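Local coordinates for protein C-terminal peptide of Putative angiotensinogen (Lampetra fluviatilis, PDB 5INW) that forms the C-terminal piece of lamprey angiotensinogen, a serpin that binds heparin, which promotes its inhibition of thrombin, at residues R10-L15 with G28-P33. Sequence-based numbering, arbitrary orientation.
Sequences RPFVVL and GRVADP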
loop_
_atom_site.group_PDB
_atom_site.type_symbol
_atom_site.label_atom_id
_atom_site.label_comp_id
_atom_site.label_asym_id
_atom_site.label_seq_id
_atom_site.Cartn_x
_atom_site.Cartn_y
_atom_site.Cartn_z
ATOM N N ARG C 10 5.519 21.394 -5.987
ATOM C CA ARG C 10 4.058 21.473 -5.783
ATOM C C ARG C 10 3.545 20.083 -5.358
ATOM O O ARG C 10 4.303 19.120 -5.431
ATOM C CB ARG C 10 3.351 21.835 -7.094
ATOM C CG ARG C 10 4.164 22.608 -8.121
ATOM C CD ARG C 10 3.307 23.006 -9.303
ATOM N NE ARG C 10 3.540 24.378 -9.731
ATOM C CZ ARG C 10 4.646 24.818 -10.320
ATOM N NH1 ARG C 10 5.704 24.021 -10.526
ATOM N NH2 ARG C 10 4.702 26.096 -10.693
ATOM N N PRO C 11 2.270 19.962 -4.949
ATOM C CA PRO C 11 1.756 18.650 -4.653
ATOM C C PRO C 11 1.858 17.735 -5.840
ATOM O O PRO C 11 1.656 18.185 -6.971
ATOM C CB PRO C 11 0.311 18.915 -4.330
ATOM C CG PRO C 11 0.283 20.290 -3.796
ATOM C CD PRO C 11 1.560 20.973 -4.167
ATOM N N PHE C 12 2.189 16.470 -5.568
ATOM C CA PHE C 12 2.379 15.476 -6.606
ATOM C C PHE C 12 1.844 14.096 -6.230
ATOM O O PHE C 12 1.803 13.723 -5.074
ATOM C CB PHE C 12 3.839 15.391 -6.974
ATOM C CG PHE C 12 4.711 14.866 -5.898
ATOM C CD1 PHE C 12 5.071 13.534 -5.864
ATOM C CD2 PHE C 12 5.233 15.712 -4.946
ATOM C CE1 PHE C 12 5.934 13.066 -4.887
ATOM C CE2 PHE C 12 6.103 15.252 -3.965
ATOM C CZ PHE C 12 6.449 13.941 -3.929
ATOM N N VAL C 13 1.422 13.350 -7.241
ATOM C CA VAL C 13 1.056 11.957 -7.096
ATOM C C VAL C 13 2.301 11.062 -7.221
ATOM O O VAL C 13 3.220 11.313 -8.032
ATOM C CB VAL C 13 0.031 11.557 -8.151
ATOM C CG1 VAL C 13 -0.334 10.076 -8.057
ATOM C CG2 VAL C 13 -1.209 12.412 -7.991
ATOM N N VAL C 14 2.311 9.994 -6.426
ATOM C CA VAL C 14 3.487 9.161 -6.278
ATOM C C VAL C 14 3.022 7.700 -6.374
ATOM O O VAL C 14 1.979 7.371 -5.877
ATOM C CB VAL C 14 4.219 9.532 -4.967
ATOM C CG1 VAL C 14 3.594 8.854 -3.778
ATOM C CG2 VAL C 14 5.673 9.200 -5.040
ATOM N N LEU C 15 3.754 6.876 -7.118
ATOM C CA LEU C 15 3.455 5.454 -7.290
ATOM C C LEU C 15 4.763 4.670 -7.320
ATOM O O LEU C 15 5.627 4.955 -8.119
ATOM C CB LEU C 15 2.698 5.163 -8.598
ATOM C CG LEU C 15 1.378 5.883 -8.872
ATOM C CD1 LEU C 15 0.880 5.422 -10.220
ATOM C CD2 LEU C 15 0.300 5.637 -7.837
ATOM N N GLY C 28 0.053 7.104 -3.659
ATOM C CA GLY C 28 -0.328 8.273 -2.898
ATOM C C GLY C 28 -0.104 9.614 -3.554
ATOM O O GLY C 28 0.183 9.722 -4.759
ATOM N N ARG C 29 -0.258 10.628 -2.698
ATOM C CA ARG C 29 -0.081 12.014 -3.026
ATOM C C ARG C 29 0.664 12.652 -1.872
ATOM O O ARG C 29 0.254 12.527 -0.707
ATOM C CB ARG C 29 -1.430 12.717 -3.232
ATOM C CG ARG C 29 -1.357 14.262 -3.306
ATOM C CD ARG C 29 -2.252 14.919 -2.278
ATOM N NE ARG C 29 -3.632 14.803 -2.732
ATOM C CZ ARG C 29 -4.701 15.230 -2.075
ATOM N NH1 ARG C 29 -5.881 15.094 -2.647
ATOM N NH2 ARG C 29 -4.591 15.786 -0.867
ATOM N N VAL C 30 1.753 13.335 -2.223
ATOM C CA VAL C 30 2.502 14.117 -1.268
ATOM C C VAL C 30 2.168 15.589 -1.468
ATOM O O VAL C 30 2.462 16.146 -2.531
ATOM C CB VAL C 30 4.003 13.901 -1.425
ATOM C CG1 VAL C 30 4.731 14.736 -0.398
ATOM C CG2 VAL C 30 4.337 12.433 -1.233
ATOM N N ALA C 31 1.524 16.179 -0.452
ATOM C CA ALA C 31 1.205 17.610 -0.402
ATOM C C ALA C 31 1.902 18.403 0.719
ATOM O O ALA C 31 1.950 19.608 0.634
ATOM C CB ALA C 31 -0.284 17.801 -0.305
ATOM N N ASP C 32 2.480 17.746 1.721
ATOM C CA ASP C 32 3.046 18.449 2.865
ATOM C C ASP C 32 4.117 17.575 3.491
ATOM O O ASP C 32 3.857 16.828 4.422
ATOM C CB ASP C 32 1.937 18.804 3.870
ATOM C CG ASP C 32 2.480 19.257 5.233
ATOM O OD1 ASP C 32 3.554 19.902 5.253
ATOM O OD2 ASP C 32 1.841 18.936 6.284
ATOM N N PRO C 33 5.336 17.650 2.961
ATOM C CA PRO C 33 6.514 17.035 3.577
ATOM C C PRO C 33 6.738 17.420 5.056
ATOM O O PRO C 33 6.176 18.408 5.540
ATOM C CB PRO C 33 7.648 17.613 2.759
ATOM C CG PRO C 33 7.069 17.888 1.420
ATOM C CD PRO C 33 5.641 18.238 1.641
#
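Strands 12-15 and 28-30 run antiparallel and are zipped by two pairs of backbone hydrogen bonds. Phe12 N reaches Val30 O at 3.1 Å, and Val30 N returns to Phe12 O at 2.9 Å, nearly along the C=O axis. At the next hydrogen-bonded pair, two residues along, Val14 N donates to Gly28 O at 2.7 Å from above the carbonyl plane. Gly28 N answers to Val14 O at 2.9 Å, in the carbonyl plane.

The tight side is the face that carries Phe12, Val14 and Val30. Phe12 CG sits in the crowded position between the backbone N and the carbonyl carbon (chi1 67°), and the ring lies over Val30. Val30 CB stands over one ring face, 3.9 Å from the Phe12 ring centroid, in a CH-pi contact. The ring tip comes closest, with Phe12 CZ 3.5 Å from Val30 CB. An alanine at Phe12 would remove this ring and is likely to leave Val30 less well packed.

This is the C-terminal beta hairpin of the serpin fold, and its sheet runs on into a strand of the other, larger angiotensinogen chain. Val310 and Met308 of that chain pack on Phe12 and Val14.

The other face is looser between the strands. Val13 CG1 approaches only a backbone atom, Gly28 O, at 3.4 Å. Arg29 bends away at chi2 and chi3, and its NE forms a salt bridge with the Glu323 carboxylate of the larger angiotensinogen chain. Past the strand ends, Pro11 CB and Ala31 CB touch lightly at 4.2 Å.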